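Local coordinates for phosphate transporter (PDB 6L85), which probably imports phosphate across the cell membrane in a sodium-dependent manner, at residues V77-G82 / M115-V120; S160-K165 / D233-V238. All coordinates share one frame; numbering follows the deposited sequence.

Contact 1 of 2, residues V77-G82 / M115-V120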
ATOM      1  N   VAL B  77     -36.293  -4.727 -12.472  1.00 42.85           N
ATOM      2  CA  VAL B  77     -36.182  -3.656 -13.463  1.00 48.78           C
ATOM      3  C   VAL B  77     -36.394  -2.293 -12.805  1.00 49.63           C
ATOM      4  O   VAL B  77     -35.704  -1.305 -13.122  1.00 49.76           O
ATOM      5  CB  VAL B  77     -37.176  -3.895 -14.617  1.00 51.14           C
ATOM      6  CG1 VAL B  77     -38.622  -3.931 -14.100  1.00 46.42           C
ATOM      7  CG2 VAL B  77     -37.006  -2.842 -15.704  1.00 52.38           C
ATOM      8  N   GLU B  78     -37.336  -2.227 -11.859  1.00 46.89           N
ATOM      9  CA  GLU B  78     -37.623  -0.967 -11.197  1.00 49.52           C
ATOM     10  C   GLU B  78     -36.490  -0.585 -10.253  1.00 47.05           C
ATOM     11  O   GLU B  78     -36.179   0.594 -10.118  1.00 45.74           O
ATOM     12  CB  GLU B  78     -38.964  -1.043 -10.452  1.00 53.70           C
ATOM     13  CG  GLU B  78     -40.208  -1.300 -11.351  1.00 57.90           C
ATOM     14  CD  GLU B  78     -40.255  -0.443 -12.627  1.00 66.36           C
ATOM     15  OE1 GLU B  78     -39.803   0.728 -12.616  1.00 66.38           O
ATOM     16  OE2 GLU B  78     -40.759  -0.950 -13.655  1.00 73.56           O
ATOM     17  N   LEU B  79     -35.885  -1.569  -9.577  1.00 46.06           N
ATOM     18  CA  LEU B  79     -34.706  -1.309  -8.766  1.00 46.16           C
ATOM     19  C   LEU B  79     -33.614  -0.671  -9.602  1.00 46.27           C
ATOM     20  O   LEU B  79     -32.932   0.257  -9.156  1.00 43.72           O
ATOM     21  CB  LEU B  79     -34.195  -2.610  -8.144  1.00 44.78           C
ATOM     22  CG  LEU B  79     -32.845  -2.426  -7.454  1.00 44.54           C
ATOM     23  CD1 LEU B  79     -32.989  -1.418  -6.320  1.00 49.25           C
ATOM     24  CD2 LEU B  79     -32.306  -3.729  -6.938  1.00 41.23           C
ATOM     25  N   MET B  80     -33.462  -1.141 -10.834  1.00 41.39           N
ATOM     26  CA  MET B  80     -32.441  -0.608 -11.718  1.00 49.48           C
ATOM     27  C   MET B  80     -32.732   0.859 -12.067  1.00 48.42           C
ATOM     28  O   MET B  80     -31.856   1.740 -11.941  1.00 44.60           O
ATOM     29  CB  MET B  80     -32.360  -1.562 -12.926  1.00 44.86           C
ATOM     30  CG  MET B  80     -32.030  -1.031 -14.288  1.00 53.59           C
ATOM     31  SD  MET B  80     -32.165  -2.447 -15.438  1.00 58.77           S
ATOM     32  CE  MET B  80     -30.710  -3.379 -14.971  1.00 50.29           C
ATOM     33  N   TYR B  81     -33.986   1.162 -12.420  1.00 46.77           N
ATOM     34  CA  TYR B  81     -34.318   2.564 -12.701  1.00 46.93           C
ATOM     35  C   TYR B  81     -34.293   3.434 -11.433  1.00 46.36           C
ATOM     36  O   TYR B  81     -33.946   4.616 -11.497  1.00 45.75           O
ATOM     37  CB  TYR B  81     -35.673   2.651 -13.409  1.00 49.67           C
ATOM     38  CG  TYR B  81     -35.640   2.087 -14.819  1.00 52.09           C
ATOM     39  CD1 TYR B  81     -34.651   2.475 -15.710  1.00 56.80           C
ATOM     40  CD2 TYR B  81     -36.577   1.153 -15.245  1.00 52.78           C
ATOM     41  CE1 TYR B  81     -34.595   1.957 -16.990  1.00 58.43           C
ATOM     42  CE2 TYR B  81     -36.533   0.630 -16.527  1.00 55.12           C
ATOM     43  CZ  TYR B  81     -35.535   1.037 -17.394  1.00 61.38           C
ATOM     44  OH  TYR B  81     -35.466   0.536 -18.679  1.00 71.17           O
ATOM     45  N   GLY B  82     -34.616   2.868 -10.271  1.00 41.12           N
ATOM     46  CA  GLY B  82     -34.533   3.631  -9.041  1.00 44.08           C
ATOM     47  C   GLY B  82     -33.105   3.983  -8.667  1.00 44.85           C
ATOM     48  O   GLY B  82     -32.832   5.100  -8.210  1.00 39.45           O
ATOM     49  N   MET B 115     -34.363   6.112  -0.718  1.00 49.69           N
ATOM     50  CA  MET B 115     -35.617   6.135   0.017  1.00 50.11           C
ATOM     51  C   MET B 115     -36.742   6.721  -0.832  1.00 52.00           C
ATOM     52  O   MET B 115     -37.854   6.175  -0.871  1.00 50.51           O
ATOM     53  CB  MET B 115     -35.420   6.941   1.295  1.00 50.63           C
ATOM     54  CG  MET B 115     -36.191   6.444   2.486  1.00 64.00           C
ATOM     55  SD  MET B 115     -36.300   7.763   3.713  1.00 87.44           S
ATOM     56  CE  MET B 115     -36.780   9.139   2.662  1.00 62.98           C
ATOM     57  N   GLY B 116     -36.466   7.829  -1.520  1.00 46.54           N
ATOM     58  CA  GLY B 116     -37.475   8.442  -2.361  1.00 47.53           C
ATOM     59  C   GLY B 116     -37.955   7.507  -3.448  1.00 53.52           C
ATOM     60  O   GLY B 116     -39.168   7.356  -3.669  1.00 54.37           O
ATOM     61  N   PHE B 117     -37.009   6.860  -4.141  1.00 49.04           N
ATOM     62  CA  PHE B 117     -37.399   5.851  -5.122  1.00 47.21           C
ATOM     63  C   PHE B 117     -38.284   4.782  -4.483  1.00 49.50           C
ATOM     64  O   PHE B 117     -39.347   4.445  -5.012  1.00 51.06           O
ATOM     65  CB  PHE B 117     -36.172   5.191  -5.754  1.00 50.55           C
ATOM     66  CG  PHE B 117     -36.393   3.745  -6.085  1.00 46.47           C
ATOM     67  CD1 PHE B 117     -37.273   3.380  -7.093  1.00 46.28           C
ATOM     68  CD2 PHE B 117     -35.769   2.748  -5.346  1.00 49.47           C
ATOM     69  CE1 PHE B 117     -37.510   2.052  -7.383  1.00 47.59           C
ATOM     70  CE2 PHE B 117     -35.996   1.416  -5.632  1.00 53.56           C
ATOM     71  CZ  PHE B 117     -36.872   1.066  -6.659  1.00 51.22           C
ATOM     72  N   GLY B 118     -37.845   4.221  -3.352  1.00 47.57           N
ATOM     73  CA  GLY B 118     -38.596   3.138  -2.732  1.00 49.03           C
ATOM     74  C   GLY B 118     -40.009   3.542  -2.349  1.00 57.86           C
ATOM     75  O   GLY B 118     -40.944   2.748  -2.471  1.00 53.60           O
ATOM     76  N   LEU B 119     -40.179   4.783  -1.876  1.00 54.46           N
ATOM     77  CA  LEU B 119     -41.496   5.265  -1.467  1.00 54.59           C
ATOM     78  C   LEU B 119     -42.412   5.462  -2.665  1.00 56.48           C
ATOM     79  O   LEU B 119     -43.602   5.137  -2.601  1.00 61.37           O
ATOM     80  CB  LEU B 119     -41.368   6.571  -0.676  1.00 51.35           C
ATOM     81  CG  LEU B 119     -40.634   6.382   0.650  1.00 52.92           C
ATOM     82  CD1 LEU B 119     -40.121   7.710   1.182  1.00 56.80           C
ATOM     83  CD2 LEU B 119     -41.512   5.653   1.686  1.00 52.05           C
ATOM     84  N   VAL B 120     -41.886   5.997  -3.764  1.00 57.88           N
ATOM     85  CA  VAL B 120     -42.753   6.208  -4.919  1.00 57.04           C
ATOM     86  C   VAL B 120     -43.074   4.894  -5.617  1.00 60.31           C
ATOM     87  O   VAL B 120     -44.151   4.742  -6.209  1.00 59.43           O
ATOM     88  CB  VAL B 120     -42.113   7.224  -5.878  1.00 57.19           C
ATOM     89  CG1 VAL B 120     -42.647   7.057  -7.296  1.00 62.22           C
ATOM     90  CG2 VAL B 120     -42.447   8.584  -5.402  1.00 63.03           C
TER

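Contact 2 of 2, residues S160-K165 / D233-V238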
ATOM      1  N   SER B 160       0.691  12.783  27.697  1.00 51.01           N
ATOM      2  CA  SER B 160       1.862  12.009  27.316  1.00 44.20           C
ATOM      3  C   SER B 160       2.925  12.834  26.620  1.00 42.34           C
ATOM      4  O   SER B 160       4.076  12.391  26.546  1.00 50.30           O
ATOM      5  CB  SER B 160       1.446  10.836  26.413  1.00 50.55           C
ATOM      6  OG  SER B 160       1.024  11.305  25.133  1.00 47.55           O
ATOM      7  N   VAL B 161       2.585  14.023  26.123  1.00 42.01           N
ATOM      8  CA  VAL B 161       3.593  14.865  25.485  1.00 47.95           C
ATOM      9  C   VAL B 161       3.812  16.165  26.262  1.00 49.87           C
ATOM     10  O   VAL B 161       4.897  16.391  26.813  1.00 47.63           O
ATOM     11  CB  VAL B 161       3.219  15.157  24.014  1.00 47.35           C
ATOM     12  CG1 VAL B 161       4.300  16.005  23.336  1.00 45.04           C
ATOM     13  CG2 VAL B 161       3.021  13.863  23.267  1.00 43.74           C
ATOM     14  N   PHE B 162       2.788  17.019  26.335  1.00 49.78           N
ATOM     15  CA  PHE B 162       3.010  18.374  26.845  1.00 58.00           C
ATOM     16  C   PHE B 162       3.244  18.380  28.360  1.00 50.76           C
ATOM     17  O   PHE B 162       4.193  19.000  28.842  1.00 54.39           O
ATOM     18  CB  PHE B 162       1.843  19.290  26.441  1.00 54.35           C
ATOM     19  CG  PHE B 162       1.768  19.542  24.944  1.00 56.86           C
ATOM     20  CD1 PHE B 162       2.639  20.432  24.327  1.00 59.13           C
ATOM     21  CD2 PHE B 162       0.847  18.861  24.153  1.00 58.06           C
ATOM     22  CE1 PHE B 162       2.583  20.660  22.947  1.00 59.18           C
ATOM     23  CE2 PHE B 162       0.780  19.074  22.770  1.00 55.18           C
ATOM     24  CZ  PHE B 162       1.648  19.973  22.167  1.00 59.68           C
ATOM     25  N   HIS B 163       2.436  17.648  29.121  1.00 49.69           N
ATOM     26  CA  HIS B 163       2.630  17.619  30.561  1.00 50.55           C
ATOM     27  C   HIS B 163       3.724  16.649  30.995  1.00 50.61           C
ATOM     28  O   HIS B 163       3.531  15.918  31.969  1.00 55.26           O
ATOM     29  CB  HIS B 163       1.325  17.222  31.266  1.00 49.24           C
ATOM     30  CG  HIS B 163       0.145  18.071  30.903  1.00 51.70           C
ATOM     31  ND1 HIS B 163       0.260  19.250  30.193  1.00 51.09           N
ATOM     32  CD2 HIS B 163      -1.177  17.913  31.158  1.00 50.19           C
ATOM     33  CE1 HIS B 163      -0.940  19.776  30.018  1.00 51.93           C
ATOM     34  NE2 HIS B 163      -1.829  18.983  30.592  1.00 56.10           N
ATOM     35  N   THR B 164       4.895  16.680  30.356  1.00 49.42           N
ATOM     36  CA  THR B 164       5.996  15.792  30.719  1.00 47.67           C
ATOM     37  C   THR B 164       7.273  16.610  30.871  1.00 48.87           C
ATOM     38  O   THR B 164       7.366  17.741  30.390  1.00 50.82           O
ATOM     39  CB  THR B 164       6.232  14.662  29.673  1.00 52.80           C
ATOM     40  OG1 THR B 164       6.665  15.229  28.433  1.00 45.52           O
ATOM     41  CG2 THR B 164       4.973  13.837  29.435  1.00 47.50           C
ATOM     42  N   LYS B 165       8.273  16.002  31.518  1.00 47.51           N
ATOM     43  CA  LYS B 165       9.544  16.670  31.785  1.00 52.33           C
ATOM     44  C   LYS B 165      10.317  17.025  30.525  1.00 54.60           C
ATOM     45  O   LYS B 165      11.155  17.936  30.559  1.00 54.54           O
ATOM     46  CB  LYS B 165      10.434  15.779  32.663  1.00 55.66           C
ATOM     47  CG  LYS B 165       9.891  15.553  34.072  1.00 57.79           C
ATOM     48  CD  LYS B 165      10.746  14.555  34.838  1.00 60.17           C
ATOM     49  CE  LYS B 165       9.901  13.399  35.343  1.00 64.84           C
ATOM     50  NZ  LYS B 165       8.653  13.896  36.007  1.00 67.83           N
ATOM     51  N   ASP B 233       7.730  24.892  19.821  1.00 51.21           N
ATOM     52  CA  ASP B 233       7.866  25.073  18.382  1.00 55.40           C
ATOM     53  C   ASP B 233       8.309  23.773  17.707  1.00 54.01           C
ATOM     54  O   ASP B 233       7.818  23.425  16.626  1.00 46.98           O
ATOM     55  CB  ASP B 233       8.848  26.216  18.109  1.00 56.84           C
ATOM     56  CG  ASP B 233       8.934  26.571  16.646  1.00 67.54           C
ATOM     57  OD1 ASP B 233       7.897  26.512  15.946  1.00 79.81           O
ATOM     58  OD2 ASP B 233      10.046  26.905  16.189  1.00 77.27           O
ATOM     59  N   ALA B 234       9.199  23.017  18.363  1.00 54.78           N
ATOM     60  CA  ALA B 234       9.683  21.757  17.804  1.00 53.97           C
ATOM     61  C   ALA B 234       8.584  20.700  17.791  1.00 51.09           C
ATOM     62  O   ALA B 234       8.419  19.974  16.797  1.00 48.90           O
ATOM     63  CB  ALA B 234      10.897  21.260  18.593  1.00 44.68           C
ATOM     64  N   VAL B 235       7.819  20.604  18.883  1.00 45.16           N
ATOM     65  CA  VAL B 235       6.746  19.620  18.945  1.00 43.58           C
ATOM     66  C   VAL B 235       5.671  19.939  17.914  1.00 49.27           C
ATOM     67  O   VAL B 235       5.175  19.040  17.217  1.00 53.58           O
ATOM     68  CB  VAL B 235       6.172  19.545  20.369  1.00 48.55           C
ATOM     69  CG1 VAL B 235       4.869  18.729  20.386  1.00 42.58           C
ATOM     70  CG2 VAL B 235       7.217  18.947  21.317  1.00 45.40           C
ATOM     71  N   GLU B 236       5.301  21.215  17.779  1.00 46.82           N
ATOM     72  CA  GLU B 236       4.296  21.547  16.777  1.00 46.64           C
ATOM     73  C   GLU B 236       4.821  21.328  15.373  1.00 47.51           C
ATOM     74  O   GLU B 236       4.044  20.987  14.479  1.00 45.61           O
ATOM     75  CB  GLU B 236       3.806  22.980  16.948  1.00 40.56           C
ATOM     76  CG  GLU B 236       2.876  23.108  18.152  1.00 49.63           C
ATOM     77  CD  GLU B 236       1.537  22.370  17.970  1.00 54.71           C
ATOM     78  OE1 GLU B 236       0.932  22.485  16.880  1.00 54.16           O
ATOM     79  OE2 GLU B 236       1.081  21.699  18.927  1.00 54.51           O
ATOM     80  N   ASN B 237       6.128  21.497  15.160  1.00 46.39           N
ATOM     81  CA  ASN B 237       6.703  21.229  13.849  1.00 44.36           C
ATOM     82  C   ASN B 237       6.599  19.742  13.500  1.00 43.97           C
ATOM     83  O   ASN B 237       6.246  19.369  12.368  1.00 46.22           O
ATOM     84  CB  ASN B 237       8.151  21.705  13.850  1.00 45.42           C
ATOM     85  CG  ASN B 237       8.779  21.625  12.497  1.00 53.45           C
ATOM     86  OD1 ASN B 237       8.322  22.279  11.553  1.00 55.07           O
ATOM     87  ND2 ASN B 237       9.821  20.806  12.374  1.00 53.39           N
ATOM     88  N   VAL B 238       6.854  18.882  14.486  1.00 40.68           N
ATOM     89  CA  VAL B 238       6.708  17.446  14.278  1.00 47.94           C
ATOM     90  C   VAL B 238       5.244  17.078  14.016  1.00 50.06           C
ATOM     91  O   VAL B 238       4.940  16.295  13.104  1.00 43.28           O
ATOM     92  CB  VAL B 238       7.299  16.690  15.484  1.00 49.95           C
ATOM     93  CG1 VAL B 238       6.940  15.244  15.428  1.00 55.49           C
ATOM     94  CG2 VAL B 238       8.802  16.831  15.473  1.00 51.55           C
TER

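Contact 1 of 2, residues V77-G82 / M115-V120
F117 of helix 106-121 lays its phenyl ring on the backbone of G82 in helix 76-99. The first interaction is a CH-pi contact. G82 CA sits over one face of the ring, 3.6 Å from the centroid of F117 and 22° off the ring normal. Glycine is what lets the ring come so close, because a CB on G82 would point at F117 and clash with CD1.

The second kind is apolar packing. L79 CD1 lies 4.2 Å from F117 CE2, and the two side chains cross at about a right angle. The CB bond of L79 points away from the other segment, and CG is anti to the backbone N (chi1 172°), yet CD1 still meets the ring.

The third is a close van der Waals approach to a polar atom. F117 CE1 is 3.4 Å from E78 O, a carbonyl already bonded to G82 N.

Y393 of helix 368-400 packs edge-to-face with F117 and hydrogen-bonds to E78 OE1. An alanine in place of F117 would probably leave a gap over G82 CA and deprive Y393 of its aromatic partner.

No hydrogen bond joins segments 77-82 and 115-120, whose N-to-C directions are 141° apart. The contact rests on dispersion and weak CH-pi attraction round the F117 ring.

Contact 2 of 2, residues S160-K165 / D233-V238
F162 and V235 bury the most surface here, with V161 and E236 beside them. F162 is the last residue of helix 129-162, and V235 lies near the start of helix 231-258. The far end of the phenyl ring does the touching. F162 CE1 and CZ both lie 3.9 Å from V235 CG1, and the methyl comes to the ring obliquely. The CB bond of F162 runs alongside the second helix. With CG anti to the carbonyl carbon (chi1 -67°), the end of the ring comes nearer to V235.

V235 meets a second side chain with the same methyl. V161 CG1 and V235 CG1 point at each other tip to tip, 4.1 Å apart. In both valines CG1 is the branch anti to the backbone N, which turns this methyl across the contact. V235 CG1 is therefore shared between V161 and the F162 ring. A174 of helix 167-194 also packs against V161.

E236 adds a polar edge. Its OE2 stands 3.7 Å from F162 CZ, at the rim of the ring and near its plane. Ring and carboxylate planes are only 16° apart. The hydrogens of an aromatic rim carry a slight positive charge, so this approach is probably mildly favourable. The main polar partner of OE2 is S321, whose OG hydrogen-bonds to it.

Beyond F162 the chain leaves the helix through an inverse gamma turn centred on H163. T164 OG1 then donates a 2.7 Å hydrogen bond back to V161 O, tilted 29° from the carbonyl plane, and is also bonded to S170 OG. This joins the end of helix 129-162 to the start of helix 167-194. The C-terminal end of helix 129-162 thus packs on the early turns of helix 231-258 in a helical membrane transporter.

How the contacts relate
Contact 1 and contact 2 lie on opposite sides of the centre of the chain. Their centres are about 54 Å apart and their nearest atoms about 42 Å, so they do not touch. Along the chain they come in series: contact 1 closes at helix 106-121, and contact 2 opens at the end of the next helix, 129-162. The two contacts share no helix, but all four segments belong to the phosphate transporter family region. The segments of contact 1 are 33 residues apart at their closest ends, those of contact 2 are 68 apart. The two contacts are thus separate, mainly apolar meetings of helices toward opposite ends of the bundle, each built round a phenylalanine.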